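Local coordinates for polysaccharide Lyase Family 6 (Bacteroides cellulosilyticus, PDB 6QPS), which acts as a calcium-binding alginate lyase of a human gut bacterium, probably breaking mannuronic acid-rich chains by beta-elimination, at residues E139-Q144 with E154-L159; L181-S186 with L225-I230; D304-D309 with Y349-N354. All coordinates share one frame; numbering follows the deposited sequence.

All three contacts belong to one parallel beta-helix and follow one another along the chain, each closing before the next opens. Interactions 1 and 2 are neighbours, with centres about 20 Å apart: strands 155-159 and 181-183 pair in parallel, and Val157 CG1 packs against Leu181 CD1 at 3.6 Å. Interaction 3 joins strands 301-308 and 345-353 farther along the solenoid, its centre about 34 Å from that of interaction 1 and about 27 Å from that of interaction 2, on the opposite side of the chain's centre from both. Interactions 1 and 2 involve loops that lead into or out of strands, whereas interaction 3 is regular strand pairing between successive coils of the elongated scaffold.

Interaction 1: residues E139-Q144 with E154-L159; sequences ECNDPQ and EYWVGL
Trp156 lays one face of its indole against Cys140, whose CB stands 3.4 Å above the ring plane and is displaced toward the rim, with CZ2 of Trp156 3.8 Å from CB of Cys140. The same ring is also tethered by its nitrogen: Trp156 NE1 donates to Cys140 O at 2.9 Å. That bond is bent, 134° at the hydrogen, consistent with the acceptor lying somewhat out of the indole plane. Cys140 is the centre of an inverse gamma turn, and its carbonyl faces the tryptophan nitrogen.

Glu154 makes the second grip. Its CG lies between the backbone N and the carbonyl carbon (chi1 60°), and the chain is extended beyond it, carrying the carboxylate to the backbone of Asp142. Asp142 N donates to the syn lone pair of Glu154 OE2 at 3.0 Å, nearly straight at 163°. In the right-handed parallel beta-helix expected of this lyase family, the contact thus ties the loop after strand 131-138 to the entry of strand 155-159, where the chain turns a corner at Trp156. Water 1 lies in the angle between the two grips, 2.7 Å from Glu154 OE2, and it also approaches Asn141 OD1 at 2.8 Å. Asn141 OD1 accepts from Arg175 N as well, and its ND2 donates to Asn173 O, so the amide is anchored on the next coil.

Asp142 OD2 and Glu154 OE1 come within 4.3 Å of each other; Lys145 NZ forms salt bridges with both and probably offsets their repulsion. The other oxygen of Asp142, OD1, accepts from Gln144 N at 2.8 Å in an Asx turn, met from above the carboxylate plane.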
loop_
_atom_site.group_PDB
_atom_site.type_symbol
_atom_site.label_atom_id
_atom_site.label_comp_id
_atom_site.label_asym_id
_atom_site.label_seq_id
_atom_site.Cartn_x
_atom_site.Cartn_y
_atom_site.Cartn_z
ATOM N N GLU A 139 8.742 -5.743 -14.716
ATOM C CA GLU A 139 8.564 -5.454 -16.151
ATOM C C GLU A 139 7.443 -6.290 -16.777
ATOM O O GLU A 139 7.513 -6.652 -17.954
ATOM C CB GLU A 139 9.865 -5.646 -16.943
ATOM C CG GLU A 139 11.034 -4.794 -16.490
ATOM C CD GLU A 139 10.949 -3.344 -16.937
ATOM O OE1 GLU A 139 9.965 -2.963 -17.612
ATOM O OE2 GLU A 139 11.886 -2.569 -16.613
ATOM N N CYS A 140 6.380 -6.581 -16.021
ATOM C CA CYS A 140 5.322 -7.474 -16.502
ATOM C C CYS A 140 4.216 -6.657 -17.172
ATOM O O CYS A 140 3.084 -6.540 -16.687
ATOM C CB CYS A 140 4.810 -8.349 -15.364
ATOM S SG CYS A 140 5.898 -9.772 -14.994
ATOM N N ASN A 141 4.568 -6.109 -18.340
ATOM C CA ASN A 141 3.731 -5.160 -19.069
ATOM C C ASN A 141 3.338 -5.723 -20.431
ATOM O O ASN A 141 4.202 -6.091 -21.228
ATOM C CB ASN A 141 4.507 -3.844 -19.217
ATOM C CG ASN A 141 4.897 -3.247 -17.874
ATOM O OD1 ASN A 141 4.034 -2.971 -17.038
ATOM N ND2 ASN A 141 6.184 -3.051 -17.652
ATOM N N ASP A 142 2.030 -5.769 -20.704
ATOM C CA ASP A 142 1.515 -6.274 -21.972
ATOM C C ASP A 142 1.994 -5.379 -23.098
ATOM O O ASP A 142 1.681 -4.179 -23.103
ATOM C CB ASP A 142 -0.013 -6.251 -21.914
ATOM C CG ASP A 142 -0.674 -6.893 -23.126
ATOM O OD1 ASP A 142 0.016 -7.150 -24.138
ATOM O OD2 ASP A 142 -1.902 -7.143 -23.045
ATOM N N PRO A 143 2.723 -5.911 -24.078
ATOM C CA PRO A 143 3.140 -5.065 -25.211
ATOM C C PRO A 143 1.978 -4.471 -25.991
ATOM O O PRO A 143 2.172 -3.473 -26.701
ATOM C CB PRO A 143 3.973 -6.012 -26.090
ATOM C CG PRO A 143 4.256 -7.222 -25.264
ATOM C CD PRO A 143 3.172 -7.311 -24.218
ATOM N N GLN A 144 0.787 -5.066 -25.906
ATOM C CA GLN A 144 -0.385 -4.603 -26.641
ATOM C C GLN A 144 -1.241 -3.630 -25.839
ATOM O O GLN A 144 -2.249 -3.137 -26.355
ATOM C CB GLN A 144 -1.240 -5.800 -27.075
ATOM C CG GLN A 144 -0.566 -6.684 -28.119
ATOM C CD GLN A 144 -0.146 -5.919 -29.360
ATOM O OE1 GLN A 144 -0.873 -5.052 -29.847
ATOM N NE2 GLN A 144 1.038 -6.234 -29.876
ATOM N N GLU A 154 -4.229 -3.364 -16.513
ATOM C CA GLU A 154 -4.016 -4.720 -16.021
ATOM C C GLU A 154 -3.501 -4.657 -14.589
ATOM O O GLU A 154 -2.728 -3.758 -14.242
ATOM C CB GLU A 154 -3.072 -5.564 -16.907
ATOM C CG GLU A 154 -1.665 -5.008 -17.067
ATOM C CD GLU A 154 -0.840 -5.700 -18.155
ATOM O OE1 GLU A 154 -1.324 -6.671 -18.797
ATOM O OE2 GLU A 154 0.309 -5.262 -18.362
ATOM N N TYR A 155 -3.971 -5.576 -13.747
ATOM C CA TYR A 155 -3.597 -5.608 -12.341
ATOM C C TYR A 155 -2.674 -6.796 -12.114
ATOM O O TYR A 155 -2.968 -7.908 -12.567
ATOM C CB TYR A 155 -4.837 -5.767 -11.440
ATOM C CG TYR A 155 -5.787 -4.590 -11.320
ATOM C CD1 TYR A 155 -5.755 -3.512 -12.191
ATOM C CD2 TYR A 155 -6.733 -4.574 -10.301
ATOM C CE1 TYR A 155 -6.635 -2.438 -12.045
ATOM C CE2 TYR A 155 -7.603 -3.538 -10.153
ATOM C CZ TYR A 155 -7.587 -2.469 -11.027
ATOM O OH TYR A 155 -8.489 -1.435 -10.891
ATOM N N TRP A 156 -1.593 -6.613 -11.351
ATOM C CA TRP A 156 -0.621 -7.697 -11.192
ATOM C C TRP A 156 -1.125 -8.800 -10.254
ATOM O O TRP A 156 -1.168 -9.974 -10.635
ATOM C CB TRP A 156 0.745 -7.149 -10.766
ATOM C CG TRP A 156 1.537 -6.596 -11.948
ATOM C CD1 TRP A 156 1.149 -6.576 -13.268
ATOM C CD2 TRP A 156 2.837 -5.992 -11.905
ATOM N NE1 TRP A 156 2.117 -5.972 -14.031
ATOM C CE2 TRP A 156 3.175 -5.641 -13.222
ATOM C CE3 TRP A 156 3.743 -5.712 -10.881
ATOM C CZ2 TRP A 156 4.382 -5.027 -13.536
ATOM C CZ3 TRP A 156 4.962 -5.135 -11.207
ATOM C CH2 TRP A 156 5.263 -4.796 -12.512
ATOM N N VAL A 157 -1.511 -8.434 -9.032
ATOM C CA VAL A 157 -1.949 -9.382 -8.006
ATOM C C VAL A 157 -3.295 -8.937 -7.435
ATOM O O VAL A 157 -3.449 -7.788 -7.003
ATOM C CB VAL A 157 -0.909 -9.511 -6.877
ATOM C CG1 VAL A 157 -1.366 -10.532 -5.838
ATOM C CG2 VAL A 157 0.447 -9.870 -7.426
ATOM N N GLY A 158 -4.272 -9.844 -7.463
ATOM C CA GLY A 158 -5.564 -9.607 -6.849
ATOM C C GLY A 158 -5.802 -10.526 -5.662
ATOM O O GLY A 158 -5.920 -11.749 -5.818
ATOM N N LEU A 159 -5.848 -9.952 -4.467
ATOM C CA LEU A 159 -6.200 -10.726 -3.290
ATOM C C LEU A 159 -7.719 -10.855 -3.163
ATOM O O LEU A 159 -8.468 -9.884 -3.363
ATOM C CB LEU A 159 -5.604 -10.048 -2.056
ATOM C CG LEU A 159 -4.131 -10.313 -1.740
ATOM C CD1 LEU A 159 -3.591 -9.398 -0.646
ATOM C CD2 LEU A 159 -3.956 -11.787 -1.286
HETATM O O HOH W 1 1.426 -3.793 -16.373
#

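Interaction 2: residues L181-S186 with L225-I230; sequences LQVWLS and LESRTI
Leu185 sets both methyls against Ser227, with Leu185 CD2 3.7 Å from Ser227 OG and Leu185 CD1 4.1 Å from Ser227 CB. Beside them Val183 and Thr229 reach toward each other tip to tip, CG1 of Val183 lying 3.9 Å from OG1 of Thr229. At the more exposed end Leu225 CD1 comes to 3.9 Å from the backbone oxygen of Ser186. The shell is van der Waals throughout, without hydrogen bonding between the two segments: methyls of Val183 and Leu185 rest on the hydroxyls of Thr229 and Ser227, while in the other direction a methyl of Leu225 rests on the carbonyl of Ser186.

The touching parts run 153° apart, roughly antiparallel. In the beta-helix, 181-186 continues from strand 181-183, whereas 225-230 is the loop leading into strand 230-237, so the contact joins strand ends from different faces of the solenoid.

The hydroxyls are held from a second shell. Ser227 OG points opposite its own backbone N (chi1 -179°) and lies 2.8 Å from Thr229 OG1, and Asn192 spans the pair, its ND2 bonded to Ser227 OG and its OD1 to Thr229 OG1. Asn253 OD1 accepts from Thr229 N, and Ile217 packs on Val183, Ser227 and Thr229 together. On the strand side, Gln182 NE2 donates to Val183 O at 3.0 Å from well above the carbonyl plane, while Arg216 holds Gln182 OE1.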
loop_
_atom_site.group_PDB
_atom_site.type_symbol
_atom_site.label_atom_id
_atom_site.label_comp_id
_atom_site.label_asym_id
_atom_site.label_seq_id
_atom_site.Cartn_x
_atom_site.Cartn_y
_atom_site.Cartn_z
ATOM N N LEU A 181 -1.146 -4.252 -6.576
ATOM C CA LEU A 181 -1.791 -5.154 -5.623
ATOM C C LEU A 181 -3.155 -4.597 -5.225
ATOM O O LEU A 181 -3.245 -3.589 -4.509
ATOM C CB LEU A 181 -0.888 -5.371 -4.414
ATOM C CG LEU A 181 -1.365 -6.249 -3.271
ATOM C CD1 LEU A 181 -1.767 -7.585 -3.752
ATOM C CD2 LEU A 181 -0.251 -6.396 -2.219
ATOM N N GLN A 182 -4.210 -5.274 -5.675
ATOM C CA GLN A 182 -5.579 -4.943 -5.301
ATOM C C GLN A 182 -6.115 -5.948 -4.290
ATOM O O GLN A 182 -6.027 -7.167 -4.506
ATOM C CB GLN A 182 -6.475 -4.994 -6.535
ATOM C CG GLN A 182 -7.974 -4.848 -6.260
ATOM C CD GLN A 182 -8.365 -3.419 -5.921
ATOM O OE1 GLN A 182 -8.048 -2.486 -6.649
ATOM N NE2 GLN A 182 -9.084 -3.247 -4.810
ATOM N N VAL A 183 -6.698 -5.441 -3.211
ATOM C CA VAL A 183 -7.480 -6.252 -2.278
ATOM C C VAL A 183 -8.944 -6.125 -2.704
ATOM O O VAL A 183 -9.562 -5.064 -2.532
ATOM C CB VAL A 183 -7.244 -5.820 -0.822
ATOM C CG1 VAL A 183 -8.034 -6.740 0.110
ATOM C CG2 VAL A 183 -5.752 -5.854 -0.479
ATOM N N TRP A 184 -9.496 -7.202 -3.258
ATOM C CA TRP A 184 -10.869 -7.213 -3.732
ATOM C C TRP A 184 -11.812 -7.624 -2.619
ATOM O O TRP A 184 -11.606 -8.661 -1.984
ATOM C CB TRP A 184 -11.025 -8.255 -4.828
ATOM C CG TRP A 184 -10.315 -7.948 -6.123
ATOM C CD1 TRP A 184 -9.056 -8.329 -6.473
ATOM C CD2 TRP A 184 -10.851 -7.241 -7.256
ATOM N NE1 TRP A 184 -8.761 -7.896 -7.752
ATOM C CE2 TRP A 184 -9.850 -7.238 -8.256
ATOM C CE3 TRP A 184 -12.073 -6.616 -7.525
ATOM C CZ2 TRP A 184 -10.033 -6.622 -9.490
ATOM C CZ3 TRP A 184 -12.253 -6.022 -8.758
ATOM C CH2 TRP A 184 -11.229 -6.011 -9.715
ATOM N N LEU A 185 -12.847 -6.824 -2.396
ATOM C CA LEU A 185 -13.871 -7.110 -1.410
ATOM C C LEU A 185 -15.228 -7.240 -2.088
ATOM O O LEU A 185 -15.523 -6.575 -3.091
ATOM C CB LEU A 185 -13.970 -5.989 -0.388
ATOM C CG LEU A 185 -12.666 -5.470 0.195
ATOM C CD1 LEU A 185 -12.953 -4.253 1.091
ATOM C CD2 LEU A 185 -11.905 -6.509 0.977
ATOM N N SER A 186 -16.066 -8.108 -1.543
ATOM C CA SER A 186 -17.448 -8.183 -1.981
ATOM C C SER A 186 -18.346 -8.237 -0.759
ATOM O O SER A 186 -17.878 -8.485 0.354
ATOM C CB SER A 186 -17.701 -9.442 -2.810
ATOM O OG SER A 186 -17.560 -10.594 -2.002
ATOM N N LEU A 225 -17.385 -1.549 4.255
ATOM C CA LEU A 225 -17.242 -2.885 4.819
ATOM C C LEU A 225 -15.910 -3.054 5.543
ATOM O O LEU A 225 -14.891 -2.460 5.177
ATOM C CB LEU A 225 -17.324 -3.935 3.710
ATOM C CG LEU A 225 -18.587 -3.885 2.860
ATOM C CD1 LEU A 225 -18.466 -4.863 1.681
ATOM C CD2 LEU A 225 -19.822 -4.176 3.707
ATOM N N GLU A 226 -15.914 -3.921 6.558
ATOM C CA GLU A 226 -14.698 -4.233 7.311
ATOM C C GLU A 226 -13.806 -5.171 6.513
ATOM O O GLU A 226 -14.245 -6.244 6.080
ATOM C CB GLU A 226 -15.061 -4.861 8.669
ATOM C CG GLU A 226 -13.861 -5.238 9.545
ATOM C CD GLU A 226 -14.195 -5.661 10.987
ATOM O OE1 GLU A 226 -15.377 -5.600 11.369
ATOM O OE2 GLU A 226 -13.252 -6.052 11.712
ATOM N N SER A 227 -12.551 -4.758 6.331
ATOM C CA SER A 227 -11.537 -5.506 5.607
ATOM C C SER A 227 -10.506 -6.142 6.529
ATOM O O SER A 227 -10.219 -7.336 6.408
ATOM C CB SER A 227 -10.866 -4.548 4.606
ATOM O OG SER A 227 -9.867 -5.199 3.833
ATOM N N ARG A 228 -9.939 -5.362 7.445
ATOM C CA ARG A 228 -8.958 -5.859 8.396
ATOM C C ARG A 228 -7.703 -6.389 7.698
ATOM O O ARG A 228 -7.082 -7.360 8.149
ATOM C CB ARG A 228 -9.587 -6.889 9.339
ATOM C CG ARG A 228 -8.982 -6.883 10.711
ATOM C CD ARG A 228 -9.579 -5.829 11.638
ATOM N NE ARG A 228 -8.906 -5.904 12.931
ATOM C CZ ARG A 228 -8.119 -4.966 13.443
ATOM N NH1 ARG A 228 -7.887 -3.838 12.793
ATOM N NH2 ARG A 228 -7.554 -5.153 14.628
ATOM N N THR A 229 -7.282 -5.706 6.624
ATOM C CA THR A 229 -6.005 -6.008 5.980
ATOM C C THR A 229 -4.870 -5.359 6.773
ATOM O O THR A 229 -4.994 -4.211 7.213
ATOM C CB THR A 229 -5.993 -5.460 4.550
ATOM O OG1 THR A 229 -7.130 -5.950 3.835
ATOM C CG2 THR A 229 -4.731 -5.890 3.801
ATOM N N ILE A 230 -3.756 -6.077 6.927
ATOM C CA ILE A 230 -2.566 -5.574 7.627
ATOM C C ILE A 230 -1.444 -5.394 6.612
ATOM O O ILE A 230 -1.039 -6.353 5.937
ATOM C CB ILE A 230 -2.144 -6.493 8.786
ATOM C CG1 ILE A 230 -3.265 -6.564 9.825
ATOM C CG2 ILE A 230 -0.825 -6.008 9.403
ATOM C CD1 ILE A 230 -2.989 -7.488 10.971
#

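Interaction 3: residues D304-D309 with Y349-N354; sequences DNYIKD and YNTFLN
Tyr306 and Thr351 lie side by side on one face of the paired strands, and CG2 of Thr351 sits over the face of the Tyr306 ring in a CH-pi contact, 4.1 Å from its centroid. Leu353 runs alongside them, bringing CD2 to 3.7 Å from Tyr306 OH, a hydroxyl that is hydrogen-bonded to Glu437 of the helix 433-445 packed on this face. The opposite face carries Ile307 and Phe352, also pointing the same way, with CD1 of Ile307 meeting CE1 of Phe352 at 3.4 Å. Between the faces, backbone bonds join strands whose directions differ by only 6°; the straightest is Leu353 N to Ile307 O, 2.8 Å. At Asp309 and Asn354 the relation changes: the two side chains cross at about a right angle, and Asn354 ND2 donates to Asp309 OD1 at 3.0 Å from above the carboxylate plane.

Asn305 and Asn350 stand parallel, their amide planes 9° apart and nearly coplanar. Both have CG beside the backbone N (chi1 -57° in Asn305), which lets Asn350 OD1 accept twice, from Asn305 N at 2.9 Å and from Asn305 ND2 at 3.0 Å. With an alanine here instead of Asn350, both N-H groups of Asn305 are likely to lose this shared acceptor, and Val302 O the ND2 donor. The row of asparagines continues in either direction, since Asn305 OD1 accepts from Asn280 N and Asn376 OD1 from Asn350 N: the asparagine stack characteristic of turns in parallel beta-helices.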
loop_
_atom_site.group_PDB
_atom_site.type_symbol
_atom_site.label_atom_id
_atom_site.label_comp_id
_atom_site.label_asym_id
_atom_site.label_seq_id
_atom_site.Cartn_x
_atom_site.Cartn_y
_atom_site.Cartn_z
ATOM N N ASP A 304 2.598 7.932 15.927
ATOM C CA ASP A 304 4.028 7.600 15.830
ATOM C C ASP A 304 4.571 7.601 14.402
ATOM O O ASP A 304 5.587 6.961 14.142
ATOM C CB ASP A 304 4.325 6.272 16.565
ATOM C CG ASP A 304 5.810 6.037 16.834
ATOM O OD1 ASP A 304 6.479 7.001 17.262
ATOM O OD2 ASP A 304 6.262 4.889 16.639
ATOM N N ASN A 305 3.933 8.308 13.470
ATOM C CA ASN A 305 4.441 8.406 12.110
ATOM C C ASN A 305 5.443 9.543 12.008
ATOM O O ASN A 305 5.336 10.548 12.705
ATOM C CB ASN A 305 3.286 8.601 11.129
ATOM C CG ASN A 305 2.261 7.470 11.223
ATOM O OD1 ASN A 305 2.449 6.403 10.659
ATOM N ND2 ASN A 305 1.172 7.709 11.969
ATOM N N TYR A 306 6.438 9.359 11.138
ATOM C CA TYR A 306 7.554 10.296 10.975
ATOM C C TYR A 306 7.616 10.672 9.499
ATOM O O TYR A 306 7.902 9.815 8.655
ATOM C CB TYR A 306 8.850 9.618 11.438
ATOM C CG TYR A 306 10.056 10.528 11.621
ATOM C CD1 TYR A 306 10.747 11.037 10.529
ATOM C CD2 TYR A 306 10.525 10.861 12.897
ATOM C CE1 TYR A 306 11.864 11.845 10.688
ATOM C CE2 TYR A 306 11.643 11.656 13.062
ATOM C CZ TYR A 306 12.302 12.152 11.956
ATOM O OH TYR A 306 13.414 12.958 12.149
ATOM N N ILE A 307 7.320 11.940 9.194
ATOM C CA ILE A 307 7.183 12.438 7.818
ATOM C C ILE A 307 8.239 13.511 7.603
ATOM O O ILE A 307 8.238 14.527 8.312
ATOM C CB ILE A 307 5.778 13.010 7.576
ATOM C CG1 ILE A 307 4.764 11.889 7.748
ATOM C CG2 ILE A 307 5.667 13.591 6.208
ATOM C CD1 ILE A 307 3.358 12.304 8.088
ATOM N N LYS A 308 9.156 13.271 6.664
ATOM C CA LYS A 308 10.301 14.146 6.420
ATOM C C LYS A 308 10.421 14.581 4.962
ATOM O O LYS A 308 10.450 13.749 4.052
ATOM C CB LYS A 308 11.607 13.430 6.847
ATOM C CG LYS A 308 12.879 14.248 6.680
ATOM C CD LYS A 308 14.157 13.448 6.950
ATOM C CE LYS A 308 15.366 14.359 7.029
ATOM N NZ LYS A 308 16.640 13.576 7.049
ATOM N N ASP A 309 10.624 15.892 4.763
ATOM C CA ASP A 309 11.006 16.463 3.474
ATOM C C ASP A 309 10.072 16.030 2.344
ATOM O O ASP A 309 10.528 15.698 1.247
ATOM C CB ASP A 309 12.447 16.096 3.096
ATOM C CG ASP A 309 13.496 16.684 4.025
ATOM O OD1 ASP A 309 13.231 17.700 4.726
ATOM O OD2 ASP A 309 14.624 16.126 4.035
ATOM N N TYR A 349 1.490 12.104 18.572
ATOM C CA TYR A 349 2.869 11.619 18.734
ATOM C C TYR A 349 3.546 11.361 17.388
ATOM O O TYR A 349 4.368 10.456 17.268
ATOM C CB TYR A 349 2.982 10.410 19.705
ATOM C CG TYR A 349 2.862 10.816 21.169
ATOM C CD1 TYR A 349 3.939 11.369 21.831
ATOM C CD2 TYR A 349 1.658 10.671 21.884
ATOM C CE1 TYR A 349 3.849 11.789 23.143
ATOM C CE2 TYR A 349 1.550 11.090 23.227
ATOM C CZ TYR A 349 2.659 11.660 23.850
ATOM O OH TYR A 349 2.650 12.115 25.151
ATOM N N ASN A 350 3.186 12.136 16.371
ATOM C CA ASN A 350 3.812 12.083 15.058
ATOM C C ASN A 350 4.846 13.199 14.938
ATOM O O ASN A 350 4.889 14.126 15.745
ATOM C CB ASN A 350 2.758 12.273 13.957
ATOM C CG ASN A 350 1.618 11.262 14.055
ATOM O OD1 ASN A 350 1.727 10.127 13.614
ATOM N ND2 ASN A 350 0.492 11.691 14.633
ATOM N N THR A 351 5.691 13.100 13.912
ATOM C CA THR A 351 6.694 14.117 13.592
ATOM C C THR A 351 6.518 14.554 12.148
ATOM O O THR A 351 6.422 13.705 11.257
ATOM C CB THR A 351 8.109 13.560 13.775
ATOM O OG1 THR A 351 8.334 13.235 15.153
ATOM C CG2 THR A 351 9.148 14.572 13.327
ATOM N N PHE A 352 6.449 15.877 11.931
ATOM C CA PHE A 352 6.355 16.481 10.606
ATOM C C PHE A 352 7.547 17.415 10.472
ATOM O O PHE A 352 7.559 18.511 11.047
ATOM C CB PHE A 352 5.045 17.227 10.450
ATOM C CG PHE A 352 3.847 16.384 10.708
ATOM C CD1 PHE A 352 3.269 15.652 9.685
ATOM C CD2 PHE A 352 3.294 16.302 11.976
ATOM C CE1 PHE A 352 2.166 14.860 9.915
ATOM C CE2 PHE A 352 2.163 15.515 12.202
ATOM C CZ PHE A 352 1.621 14.781 11.182
ATOM N N LEU A 353 8.548 16.955 9.737
ATOM C CA LEU A 353 9.835 17.628 9.610
ATOM C C LEU A 353 9.989 18.165 8.192
ATOM O O LEU A 353 10.022 17.387 7.223
ATOM C CB LEU A 353 10.953 16.647 9.971
ATOM C CG LEU A 353 12.375 17.161 9.870
ATOM C CD1 LEU A 353 12.620 18.380 10.768
ATOM C CD2 LEU A 353 13.386 16.072 10.179
ATOM N N ASN A 354 10.083 19.488 8.070
ATOM C CA ASN A 354 10.057 20.134 6.760
ATOM C C ASN A 354 8.952 19.532 5.878
ATOM O O ASN A 354 9.151 19.269 4.688
ATOM C CB ASN A 354 11.423 20.067 6.093
ATOM C CG ASN A 354 11.480 20.866 4.835
ATOM O OD1 ASN A 354 10.891 21.958 4.736
ATOM N ND2 ASN A 354 12.218 20.354 3.849
HETATM O O HOH W 2 6.147 8.786 19.179
#